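Local coordinates for putative exported protein (Bordetella pertussis Tohama I, PDB 2PFZ) that binds pyroglutamic acid as an extracytoplasmic solute receptor and probably delivers it to a tripartite ATP-independent periplasmic transporter, at residues D129-V133 and T265-K269; L19-V23 and K35-H39; E72-Y76 and F101-L106. One frame throughout, in Å; residues are numbered along the deposited sequence.

How the interactions relate
The three contacts hold different elements, their nearest atoms about 14 to 30 Å apart. Interaction 1 is the most polar. It ties a loop to the start of helix 266-287 through a side-chain hydrogen bond and two waters, with Ile-130 against Leu-268 as its apolar part. Interaction 2 has no direct hydrogen bond. It is a helix-on-strand contact of apolar, mostly aliphatic side chains within a beta-alpha-beta unit, on the opposite side of the chain's centre from interaction 1. Interaction 3, a mostly buried apolar cluster edged by a salt bridge whose hydrogen bond is weak, lies nearest the chain's centre (about 15 Å between centres); interaction 1 is farthest (about 24 Å) and more exposed.

Interaction 1: D129-V133 and T265-K269; sequences DIKQV and TAELK
Residues 129-132 run as an irregular, mostly extended loop past the first turn of a helix that starts at Ala-266. Asp-129 lies beyond reach of the helix. Ile-130 sets CG2 3.8 Å from CD1 of Leu-268, whose side chain is in the tt rotamer. Ile-130 O accepts from a water that also takes the N-H of Thr-265. Lys-131 O accepts the one direct hydrogen bond, from Thr-265 OG1 at 2.7 Å. Thr-265, with chi1 p, is the helix N-cap, and the same OG1 accepts from Leu-268 N at 2.8 Å. The hydroxyl thus caps the helix and binds the loop at once. Gln-132 points its side chain away, but its CA lies 4.2 Å from Leu-268 CA. At Val-133 a second water joins its N to the O of Glu-267. The loop connects strands 123-126 and 140-143 of the mixed sheet, and the helix follows edge strand 260-262. The hydroxyl of Tyr-199, which ends strand 197-199, is hydrogen-bonded to the backbone N of Ile-130.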
ATOM      1  N   ASP A 129      21.319  -5.848 -13.917  1.00 29.47           N
ATOM      2  CA  ASP A 129      20.535  -6.546 -14.922  1.00 30.18           C
ATOM      3  C   ASP A 129      19.835  -7.741 -14.285  1.00 29.42           C
ATOM      4  O   ASP A 129      20.485  -8.609 -13.698  1.00 29.82           O
ATOM      5  CB  ASP A 129      21.417  -6.944 -16.104  1.00 31.28           C
ATOM      6  CG  ASP A 129      21.618  -5.798 -17.068  1.00 33.06           C
ATOM      7  OD1 ASP A 129      21.134  -5.902 -18.208  1.00 39.73           O
ATOM      8  OD2 ASP A 129      22.231  -4.774 -16.691  1.00 39.38           O
ATOM      9  N   ILE A 130      18.505  -7.759 -14.364  1.00 28.05           N
ATOM     10  CA  ILE A 130      17.726  -8.820 -13.746  1.00 26.42           C
ATOM     11  C   ILE A 130      16.873  -9.463 -14.813  1.00 26.99           C
ATOM     12  O   ILE A 130      15.866  -8.892 -15.239  1.00 26.34           O
ATOM     13  CB  ILE A 130      16.822  -8.297 -12.593  1.00 26.30           C
ATOM     14  CG1 ILE A 130      17.635  -7.468 -11.575  1.00 26.27           C
ATOM     15  CG2 ILE A 130      16.085  -9.465 -11.927  1.00 24.71           C
ATOM     16  CD1 ILE A 130      16.793  -6.928 -10.370  1.00 25.41           C
ATOM     17  N   LYS A 131      17.300 -10.644 -15.262  1.00 27.28           N
ATOM     18  CA  LYS A 131      16.579 -11.382 -16.283  1.00 28.24           C
ATOM     19  C   LYS A 131      15.971 -12.645 -15.684  1.00 27.10           C
ATOM     20  O   LYS A 131      15.135 -13.298 -16.304  1.00 27.37           O
ATOM     21  CB  LYS A 131      17.510 -11.672 -17.468  1.00 27.95           C
ATOM     22  CG  LYS A 131      17.679 -10.444 -18.380  1.00 30.21           C
ATOM     23  CD  LYS A 131      18.941 -10.493 -19.264  1.00 31.36           C
ATOM     24  CE  LYS A 131      20.175  -9.880 -18.568  1.00 36.90           C
ATOM     25  NZ  LYS A 131      19.963  -8.470 -18.059  1.00 37.92           N
ATOM     26  N   GLN A 132      16.386 -12.960 -14.458  1.00 26.48           N
ATOM     27  CA  GLN A 132      15.869 -14.106 -13.702  1.00 26.61           C
ATOM     28  C   GLN A 132      16.026 -13.855 -12.201  1.00 26.20           C
ATOM     29  O   GLN A 132      16.808 -13.005 -11.786  1.00 25.29           O
ATOM     30  CB  GLN A 132      16.613 -15.388 -14.100  1.00 27.16           C
ATOM     31  CG  GLN A 132      18.098 -15.276 -13.877  1.00 29.36           C
ATOM     32  CD  GLN A 132      18.897 -16.392 -14.513  1.00 33.06           C
ATOM     33  OE1 GLN A 132      18.572 -17.569 -14.380  1.00 34.60           O
ATOM     34  NE2 GLN A 132      19.970 -16.021 -15.194  1.00 35.60           N
ATOM     35  N   VAL A 133      15.296 -14.607 -11.388  1.00 26.20           N
ATOM     36  CA  VAL A 133      15.330 -14.389  -9.938  1.00 26.71           C
ATOM     37  C   VAL A 133      16.741 -14.430  -9.360  1.00 27.06           C
ATOM     38  O   VAL A 133      17.083 -13.595  -8.519  1.00 26.86           O
ATOM     39  CB  VAL A 133      14.356 -15.321  -9.175  1.00 27.02           C
ATOM     40  CG1 VAL A 133      14.743 -15.452  -7.710  1.00 28.26           C
ATOM     41  CG2 VAL A 133      12.950 -14.769  -9.286  1.00 27.46           C
ATOM     42  N   THR A 265      11.363 -10.149 -18.309  1.00 21.19           N
ATOM     43  CA  THR A 265      11.408 -11.376 -19.114  1.00 21.33           C
ATOM     44  C   THR A 265      10.394 -12.379 -18.565  1.00 21.63           C
ATOM     45  O   THR A 265      10.030 -12.314 -17.393  1.00 21.33           O
ATOM     46  CB  THR A 265      12.771 -12.087 -19.060  1.00 20.96           C
ATOM     47  OG1 THR A 265      13.005 -12.597 -17.733  1.00 21.01           O
ATOM     48  CG2 THR A 265      13.918 -11.172 -19.515  1.00 22.47           C
ATOM     49  N   ALA A 266       9.941 -13.297 -19.412  1.00 21.82           N
ATOM     50  CA  ALA A 266       9.029 -14.349 -18.987  1.00 22.64           C
ATOM     51  C   ALA A 266       9.673 -15.163 -17.881  1.00 22.94           C
ATOM     52  O   ALA A 266       8.983 -15.652 -16.983  1.00 23.37           O
ATOM     53  CB  ALA A 266       8.680 -15.260 -20.156  1.00 22.72           C
ATOM     54  N   GLU A 267      10.992 -15.330 -17.973  1.00 23.25           N
ATOM     55  CA  GLU A 267      11.775 -16.061 -16.965  1.00 24.01           C
ATOM     56  C   GLU A 267      11.740 -15.378 -15.600  1.00 22.59           C
ATOM     57  O   GLU A 267      11.585 -16.041 -14.588  1.00 22.45           O
ATOM     58  CB  GLU A 267      13.236 -16.227 -17.408  1.00 25.13           C
ATOM     59  CG  GLU A 267      13.411 -16.829 -18.802  1.00 29.59           C
ATOM     60  CD  GLU A 267      13.571 -15.764 -19.896  1.00 33.27           C
ATOM     61  OE1 GLU A 267      14.737 -15.426 -20.250  1.00 37.64           O
ATOM     62  OE2 GLU A 267      12.536 -15.263 -20.397  1.00 33.96           O
ATOM     63  N   LEU A 268      11.900 -14.060 -15.578  1.00 21.48           N
ATOM     64  CA  LEU A 268      11.835 -13.333 -14.305  1.00 21.25           C
ATOM     65  C   LEU A 268      10.438 -13.471 -13.700  1.00 20.87           C
ATOM     66  O   LEU A 268      10.291 -13.761 -12.505  1.00 21.01           O
ATOM     67  CB  LEU A 268      12.177 -11.855 -14.497  1.00 21.13           C
ATOM     68  CG  LEU A 268      12.226 -10.956 -13.255  1.00 22.12           C
ATOM     69  CD1 LEU A 268      12.659  -9.603 -13.665  1.00 19.11           C
ATOM     70  CD2 LEU A 268      10.868 -10.817 -12.659  1.00 25.16           C
ATOM     71  N   LYS A 269       9.417 -13.273 -14.520  1.00 20.22           N
ATOM     72  CA  LYS A 269       8.042 -13.449 -14.048  1.00 20.97           C
ATOM     73  C   LYS A 269       7.772 -14.878 -13.565  1.00 21.32           C
ATOM     74  O   LYS A 269       7.102 -15.081 -12.549  1.00 21.10           O
ATOM     75  CB  LYS A 269       7.031 -13.078 -15.138  1.00 20.41           C
ATOM     76  CG  LYS A 269       6.986 -11.600 -15.513  1.00 21.66           C
ATOM     77  CD  LYS A 269       5.841 -11.350 -16.548  1.00 21.31           C
ATOM     78  CE  LYS A 269       6.203 -11.862 -17.946  1.00 23.01           C
ATOM     79  NZ  LYS A 269       5.021 -12.001 -18.873  1.00 23.84           N
TER
HETATM   80  O   HOH W   1      13.717  -8.662 -16.926  1.00 22.54           O
HETATM   81  O   HOH W   2      13.438 -16.556 -12.485  1.00 22.71           O

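Interaction 2: L19-V23 and K35-H39; sequences LTQFV and KITLH
Leu-38, Val-23 and Ile-36 make most of this contact between a helical turn, 19-23, and an extended strand, 35-39. The two axes are 9.0 Å apart at closest approach and nearly antiparallel, at 162°. In register, Val-23 faces Ile-36 (CA to CA 5.7 Å) and Thr-20 lies nearest Leu-38 (7.5 Å). Strand side chains alternate, so Ile-36 and Leu-38 point to the helix while Lys-35 and Thr-37 point away. Val-23, with chi1 m, sits against both: its CG1 is 3.7 Å from Ile-36 CB and 3.8 Å from Leu-38 CG. Leu-38, in the mt rotamer, reaches back along the helix. Its CD2 lies 3.9 Å from Leu-19 CB, and its CD1 lies 3.5 Å from Thr-20 OG1, a hydroxyl hydrogen-bonded to Val-16 O. Ile-36, also mt, brings CD1 to 4.0 Å from Phe-22 CE2. No direct hydrogen bond crosses. One water bridges Val-23 O (2.7 Å) and Ile-36 N (2.9 Å). Strand 35-39 pairs in parallel with strand 2-6, and helix 14-30 connects them. The arrangement is a beta-alpha-beta crossover, its helix packed on strand 35-39, as is common in periplasmic binding proteins.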
ATOM      1  N   LEU A  19      -6.443  12.176  -0.152  1.00 18.10           N
ATOM      2  CA  LEU A  19      -6.874  12.447   1.234  1.00 18.19           C
ATOM      3  C   LEU A  19      -7.249  13.922   1.400  1.00 19.37           C
ATOM      4  O   LEU A  19      -8.170  14.260   2.158  1.00 19.78           O
ATOM      5  CB  LEU A  19      -5.775  12.102   2.248  1.00 17.84           C
ATOM      6  CG  LEU A  19      -5.653  10.618   2.609  1.00 18.05           C
ATOM      7  CD1 LEU A  19      -4.271  10.359   3.252  1.00 16.53           C
ATOM      8  CD2 LEU A  19      -6.764  10.222   3.565  1.00 17.57           C
ATOM      9  N   THR A  20      -6.502  14.777   0.709  1.00 19.99           N
ATOM     10  CA  THR A  20      -6.716  16.231   0.720  1.00 21.06           C
ATOM     11  C   THR A  20      -8.104  16.574   0.155  1.00 21.74           C
ATOM     12  O   THR A  20      -8.854  17.363   0.750  1.00 22.81           O
ATOM     13  CB  THR A  20      -5.554  16.969   0.012  1.00 20.91           C
ATOM     14  OG1 THR A  20      -4.344  16.741   0.746  1.00 21.62           O
ATOM     15  CG2 THR A  20      -5.794  18.482  -0.051  1.00 22.49           C
ATOM     16  N   GLN A  21      -8.463  15.948  -0.960  1.00 21.60           N
ATOM     17  CA  GLN A  21      -9.818  16.104  -1.513  1.00 21.79           C
ATOM     18  C   GLN A  21     -10.882  15.495  -0.601  1.00 21.51           C
ATOM     19  O   GLN A  21     -11.978  16.048  -0.462  1.00 21.53           O
ATOM     20  CB  GLN A  21      -9.918  15.509  -2.920  1.00 21.54           C
ATOM     21  CG  GLN A  21     -11.216  15.875  -3.667  1.00 24.05           C
ATOM     22  CD  GLN A  21     -11.526  17.371  -3.652  1.00 25.79           C
ATOM     23  OE1 GLN A  21     -12.553  17.799  -3.112  1.00 28.31           O
ATOM     24  NE2 GLN A  21     -10.639  18.172  -4.228  1.00 26.49           N
ATOM     25  N   PHE A  22     -10.555  14.351   0.002  1.00 21.11           N
ATOM     26  CA  PHE A  22     -11.431  13.666   0.950  1.00 20.49           C
ATOM     27  C   PHE A  22     -11.799  14.586   2.107  1.00 20.95           C
ATOM     28  O   PHE A  22     -12.981  14.705   2.443  1.00 21.66           O
ATOM     29  CB  PHE A  22     -10.741  12.397   1.468  1.00 20.00           C
ATOM     30  CG  PHE A  22     -11.375  11.800   2.700  1.00 19.07           C
ATOM     31  CD1 PHE A  22     -12.623  11.209   2.643  1.00 18.62           C
ATOM     32  CD2 PHE A  22     -10.688  11.802   3.920  1.00 18.72           C
ATOM     33  CE1 PHE A  22     -13.208  10.652   3.773  1.00 17.84           C
ATOM     34  CE2 PHE A  22     -11.276  11.270   5.080  1.00 18.05           C
ATOM     35  CZ  PHE A  22     -12.529  10.682   4.999  1.00 19.08           C
ATOM     36  N   VAL A  23     -10.807  15.249   2.708  1.00 21.22           N
ATOM     37  CA  VAL A  23     -11.108  16.072   3.882  1.00 22.73           C
ATOM     38  C   VAL A  23     -12.004  17.256   3.470  1.00 23.63           C
ATOM     39  O   VAL A  23     -12.907  17.639   4.220  1.00 24.18           O
ATOM     40  CB  VAL A  23      -9.847  16.499   4.719  1.00 22.67           C
ATOM     41  CG1 VAL A  23      -9.126  15.316   5.291  1.00 23.15           C
ATOM     42  CG2 VAL A  23      -8.888  17.329   3.899  1.00 22.30           C
ATOM     43  N   LYS A  35     -14.399  18.533  10.678  1.00 26.29           N
ATOM     44  CA  LYS A  35     -13.188  19.076  10.065  1.00 26.21           C
ATOM     45  C   LYS A  35     -12.024  18.165  10.356  1.00 25.16           C
ATOM     46  O   LYS A  35     -11.704  17.924  11.509  1.00 24.87           O
ATOM     47  CB  LYS A  35     -12.888  20.495  10.538  1.00 26.91           C
ATOM     48  CG  LYS A  35     -14.040  21.478  10.231  1.00 29.33           C
ATOM     49  CD  LYS A  35     -13.515  22.790   9.712  1.00 32.70           C
ATOM     50  CE  LYS A  35     -14.599  23.866   9.711  1.00 35.19           C
ATOM     51  NZ  LYS A  35     -15.586  23.690   8.613  1.00 36.76           N
ATOM     52  N   ILE A  36     -11.402  17.655   9.300  1.00 23.83           N
ATOM     53  CA  ILE A  36     -10.290  16.722   9.473  1.00 23.26           C
ATOM     54  C   ILE A  36      -8.979  17.395   9.088  1.00 22.97           C
ATOM     55  O   ILE A  36      -8.845  17.962   7.997  1.00 23.63           O
ATOM     56  CB  ILE A  36     -10.493  15.398   8.702  1.00 23.27           C
ATOM     57  CG1 ILE A  36     -11.766  14.696   9.161  1.00 23.13           C
ATOM     58  CG2 ILE A  36      -9.264  14.457   8.877  1.00 22.46           C
ATOM     59  CD1 ILE A  36     -12.257  13.608   8.190  1.00 22.82           C
ATOM     60  N   THR A  37      -8.038  17.353  10.014  1.00 22.23           N
ATOM     61  CA  THR A  37      -6.716  17.857   9.793  1.00 22.61           C
ATOM     62  C   THR A  37      -5.813  16.696   9.438  1.00 22.27           C
ATOM     63  O   THR A  37      -5.729  15.706  10.185  1.00 22.25           O
ATOM     64  CB  THR A  37      -6.190  18.553  11.056  1.00 22.99           C
ATOM     65  OG1 THR A  37      -7.045  19.650  11.362  1.00 24.33           O
ATOM     66  CG2 THR A  37      -4.792  19.091  10.836  1.00 24.64           C
ATOM     67  N   LEU A  38      -5.153  16.829   8.288  1.00 21.79           N
ATOM     68  CA  LEU A  38      -4.205  15.831   7.809  1.00 21.49           C
ATOM     69  C   LEU A  38      -2.819  16.125   8.333  1.00 21.10           C
ATOM     70  O   LEU A  38      -2.366  17.276   8.300  1.00 21.45           O
ATOM     71  CB  LEU A  38      -4.131  15.872   6.286  1.00 21.63           C
ATOM     72  CG  LEU A  38      -5.283  15.325   5.453  1.00 23.62           C
ATOM     73  CD1 LEU A  38      -4.895  15.548   3.998  1.00 27.05           C
ATOM     74  CD2 LEU A  38      -5.495  13.842   5.730  1.00 25.27           C
ATOM     75  N   HIS A  39      -2.141  15.077   8.794  1.00 20.51           N
ATOM     76  CA  HIS A  39      -0.766  15.195   9.249  1.00 19.59           C
ATOM     77  C   HIS A  39       0.091  14.355   8.349  1.00 19.19           C
ATOM     78  O   HIS A  39       0.148  13.138   8.504  1.00 19.39           O
ATOM     79  CB  HIS A  39      -0.661  14.720  10.682  1.00 19.36           C
ATOM     80  CG  HIS A  39      -1.343  15.641  11.634  1.00 19.83           C
ATOM     81  ND1 HIS A  39      -2.680  15.529  11.954  1.00 21.53           N
ATOM     82  CD2 HIS A  39      -0.890  16.740  12.275  1.00 18.88           C
ATOM     83  CE1 HIS A  39      -3.013  16.503  12.784  1.00 18.25           C
ATOM     84  NE2 HIS A  39      -1.944  17.250  12.993  1.00 20.37           N
TER
HETATM   85  O   HOH W   3     -13.070  17.801   6.938  1.00 27.13           O

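Interaction 3: E72-Y76 and F101-L106; sequences EDPVY and FLEKKL
Val-75 and Tyr-76 form the apolar centre, set against one side of the 101-106 part of helix 88-107. The CA atoms of Val-75 and Leu-102 are 6.3 Å apart, the closest CA pair. Val-75, with chi1 p, points at the helix. Its CG2 lies 3.7 Å from Leu-102 N and 4.0 Å from Phe-101 CB, although the Phe-101 ring leads away. Tyr-76, with chi1 m, starts sideways but swings its ring to the helix. There CE1 is 3.6 Å from Leu-102 CD1, and OH is 3.4 Å from Leu-106 CD2, one turn further on. Lys-105 carries the contact outward. Its CG touches both residues, 4.2 Å from Val-75 CG1 and 4.2 Å from Tyr-76 CE2. Its chi1-chi4 are t, p, t, t: the turn at chi2 is followed by an extended end. This takes NZ to 3.4 Å from Asp-73 OD2, in a salt bridge whose hydrogen bond is weak. The other oxygen, Asp-73 OD1, accepts from Val-75 N at 2.9 Å, which makes an Asx turn. Tyr-76 N also bonds to Asp-73 O at 3.1 Å, so the loop folds back compactly here. The loop follows strand 61-65 and leads to helix 88-107, which carries the partner residues. Leu-102 and Leu-106 also touch strand 111-118, while Val-75 and Phe-101 meet helix 289-299. The contact therefore lies between that strand and the C-terminal helix.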
ATOM      1  N   GLU A  72       0.615  -9.375  12.229  1.00 21.37           N
ATOM      2  CA  GLU A  72      -0.411  -9.353  13.269  1.00 21.86           C
ATOM      3  C   GLU A  72      -1.538 -10.329  12.931  1.00 21.51           C
ATOM      4  O   GLU A  72      -2.073 -11.001  13.807  1.00 22.11           O
ATOM      5  CB  GLU A  72      -0.970  -7.951  13.446  1.00 21.79           C
ATOM      6  CG  GLU A  72      -0.050  -6.928  14.118  1.00 23.78           C
ATOM      7  CD  GLU A  72      -0.767  -5.617  14.285  1.00 24.72           C
ATOM      8  OE1 GLU A  72      -2.012  -5.637  14.161  1.00 27.01           O
ATOM      9  OE2 GLU A  72      -0.114  -4.585  14.545  1.00 26.26           O
ATOM     10  N   ASP A  73      -1.888 -10.403  11.653  1.00 20.97           N
ATOM     11  CA  ASP A  73      -2.960 -11.280  11.189  1.00 20.58           C
ATOM     12  C   ASP A  73      -2.812 -11.501   9.687  1.00 19.57           C
ATOM     13  O   ASP A  73      -2.573 -10.535   8.971  1.00 19.82           O
ATOM     14  CB  ASP A  73      -4.321 -10.631  11.475  1.00 20.92           C
ATOM     15  CG  ASP A  73      -5.482 -11.577  11.208  1.00 22.64           C
ATOM     16  OD1 ASP A  73      -5.819 -11.775  10.029  1.00 23.89           O
ATOM     17  OD2 ASP A  73      -6.036 -12.130  12.183  1.00 23.91           O
ATOM     18  N   PRO A  74      -3.000 -12.752   9.203  1.00 19.42           N
ATOM     19  CA  PRO A  74      -2.890 -13.060   7.767  1.00 18.74           C
ATOM     20  C   PRO A  74      -3.764 -12.188   6.834  1.00 18.33           C
ATOM     21  O   PRO A  74      -3.401 -11.995   5.672  1.00 18.16           O
ATOM     22  CB  PRO A  74      -3.301 -14.547   7.672  1.00 19.37           C
ATOM     23  CG  PRO A  74      -3.265 -15.088   9.044  1.00 19.61           C
ATOM     24  CD  PRO A  74      -3.298 -13.954  10.016  1.00 19.23           C
ATOM     25  N   VAL A  75      -4.885 -11.633   7.317  1.00 17.29           N
ATOM     26  CA  VAL A  75      -5.746 -10.857   6.421  1.00 16.93           C
ATOM     27  C   VAL A  75      -4.992  -9.662   5.844  1.00 16.65           C
ATOM     28  O   VAL A  75      -5.295  -9.241   4.740  1.00 17.47           O
ATOM     29  CB  VAL A  75      -7.058 -10.350   7.116  1.00 16.83           C
ATOM     30  CG1 VAL A  75      -6.744  -9.251   8.110  1.00 16.52           C
ATOM     31  CG2 VAL A  75      -8.093  -9.848   6.054  1.00 16.62           C
ATOM     32  N   TYR A  76      -3.994  -9.166   6.576  1.00 16.20           N
ATOM     33  CA  TYR A  76      -3.225  -7.978   6.195  1.00 17.22           C
ATOM     34  C   TYR A  76      -2.185  -8.245   5.106  1.00 17.11           C
ATOM     35  O   TYR A  76      -1.762  -7.317   4.417  1.00 17.75           O
ATOM     36  CB  TYR A  76      -2.530  -7.385   7.422  1.00 17.53           C
ATOM     37  CG  TYR A  76      -3.506  -6.680   8.304  1.00 17.74           C
ATOM     38  CD1 TYR A  76      -4.177  -5.525   7.842  1.00 18.25           C
ATOM     39  CD2 TYR A  76      -3.806  -7.165   9.574  1.00 17.70           C
ATOM     40  CE1 TYR A  76      -5.117  -4.880   8.641  1.00 19.07           C
ATOM     41  CE2 TYR A  76      -4.753  -6.512  10.396  1.00 18.40           C
ATOM     42  CZ  TYR A  76      -5.401  -5.379   9.916  1.00 18.33           C
ATOM     43  OH  TYR A  76      -6.339  -4.706  10.689  1.00 20.72           O
ATOM     44  N   PHE A 101     -13.565  -9.812   5.488  1.00 16.03           N
ATOM     45  CA  PHE A 101     -12.650 -10.307   6.507  1.00 16.11           C
ATOM     46  C   PHE A 101     -11.793  -9.200   7.147  1.00 15.94           C
ATOM     47  O   PHE A 101     -11.485  -9.280   8.334  1.00 16.25           O
ATOM     48  CB  PHE A 101     -11.786 -11.430   5.940  1.00 16.44           C
ATOM     49  CG  PHE A 101     -12.577 -12.652   5.557  1.00 17.43           C
ATOM     50  CD1 PHE A 101     -12.748 -13.695   6.466  1.00 18.71           C
ATOM     51  CD2 PHE A 101     -13.182 -12.746   4.303  1.00 17.55           C
ATOM     52  CE1 PHE A 101     -13.510 -14.816   6.133  1.00 19.88           C
ATOM     53  CE2 PHE A 101     -13.944 -13.876   3.963  1.00 20.96           C
ATOM     54  CZ  PHE A 101     -14.086 -14.910   4.886  1.00 18.48           C
ATOM     55  N   LEU A 102     -11.387  -8.213   6.346  1.00 17.09           N
ATOM     56  CA  LEU A 102     -10.698  -7.013   6.844  1.00 17.38           C
ATOM     57  C   LEU A 102     -11.598  -6.250   7.831  1.00 17.55           C
ATOM     58  O   LEU A 102     -11.183  -5.889   8.946  1.00 16.17           O
ATOM     59  CB  LEU A 102     -10.325  -6.108   5.667  1.00 18.12           C
ATOM     60  CG  LEU A 102      -9.440  -4.869   5.888  1.00 19.44           C
ATOM     61  CD1 LEU A 102      -8.222  -5.136   6.754  1.00 20.20           C
ATOM     62  CD2 LEU A 102      -9.005  -4.319   4.554  1.00 18.69           C
ATOM     63  N   GLU A 103     -12.836  -6.022   7.409  1.00 17.28           N
ATOM     64  CA  GLU A 103     -13.812  -5.336   8.250  1.00 17.45           C
ATOM     65  C   GLU A 103     -14.087  -6.091   9.535  1.00 17.67           C
ATOM     66  O   GLU A 103     -14.185  -5.483  10.591  1.00 17.41           O
ATOM     67  CB  GLU A 103     -15.118  -5.116   7.497  1.00 17.80           C
ATOM     68  CG  GLU A 103     -15.001  -4.161   6.337  1.00 19.27           C
ATOM     69  CD  GLU A 103     -16.338  -3.771   5.799  1.00 22.38           C
ATOM     70  OE1 GLU A 103     -16.787  -4.394   4.824  1.00 24.01           O
ATOM     71  OE2 GLU A 103     -16.959  -2.863   6.375  1.00 24.23           O
ATOM     72  N   LYS A 104     -14.245  -7.411   9.445  1.00 17.69           N
ATOM     73  CA  LYS A 104     -14.421  -8.246  10.631  1.00 17.76           C
ATOM     74  C   LYS A 104     -13.237  -8.109  11.604  1.00 18.27           C
ATOM     75  O   LYS A 104     -13.434  -7.824  12.799  1.00 19.38           O
ATOM     76  CB  LYS A 104     -14.679  -9.710  10.241  1.00 17.30           C
ATOM     77  CG  LYS A 104     -14.703 -10.697  11.419  1.00 17.10           C
ATOM     78  CD  LYS A 104     -14.948 -12.107  10.964  1.00 17.24           C
ATOM     79  CE  LYS A 104     -15.127 -13.092  12.122  1.00 18.40           C
ATOM     80  NZ  LYS A 104     -15.139 -14.518  11.600  1.00 20.45           N
ATOM     81  N   LYS A 105     -12.015  -8.276  11.090  1.00 18.47           N
ATOM     82  CA  LYS A 105     -10.824  -8.154  11.926  1.00 18.30           C
ATOM     83  C   LYS A 105     -10.727  -6.774  12.558  1.00 17.46           C
ATOM     84  O   LYS A 105     -10.460  -6.659  13.749  1.00 17.35           O
ATOM     85  CB  LYS A 105      -9.550  -8.476  11.123  1.00 18.45           C
ATOM     86  CG  LYS A 105      -8.234  -8.262  11.898  1.00 20.85           C
ATOM     87  CD  LYS A 105      -8.016  -9.386  12.910  1.00 23.46           C
ATOM     88  CE  LYS A 105      -6.849  -9.070  13.841  1.00 24.85           C
ATOM     89  NZ  LYS A 105      -6.816 -10.125  14.877  1.00 28.22           N
ATOM     90  N   LEU A 106     -10.965  -5.730  11.767  1.00 16.57           N
ATOM     91  CA  LEU A 106     -10.907  -4.375  12.296  1.00 16.67           C
ATOM     92  C   LEU A 106     -11.976  -4.162  13.368  1.00 17.78           C
ATOM     93  O   LEU A 106     -11.714  -3.517  14.398  1.00 18.30           O
ATOM     94  CB  LEU A 106     -11.061  -3.344  11.179  1.00 16.28           C
ATOM     95  CG  LEU A 106      -9.827  -3.076  10.295  1.00 15.67           C
ATOM     96  CD1 LEU A 106     -10.265  -2.309   9.056  1.00 14.65           C
ATOM     97  CD2 LEU A 106      -8.723  -2.330  11.044  1.00 16.49           C
TER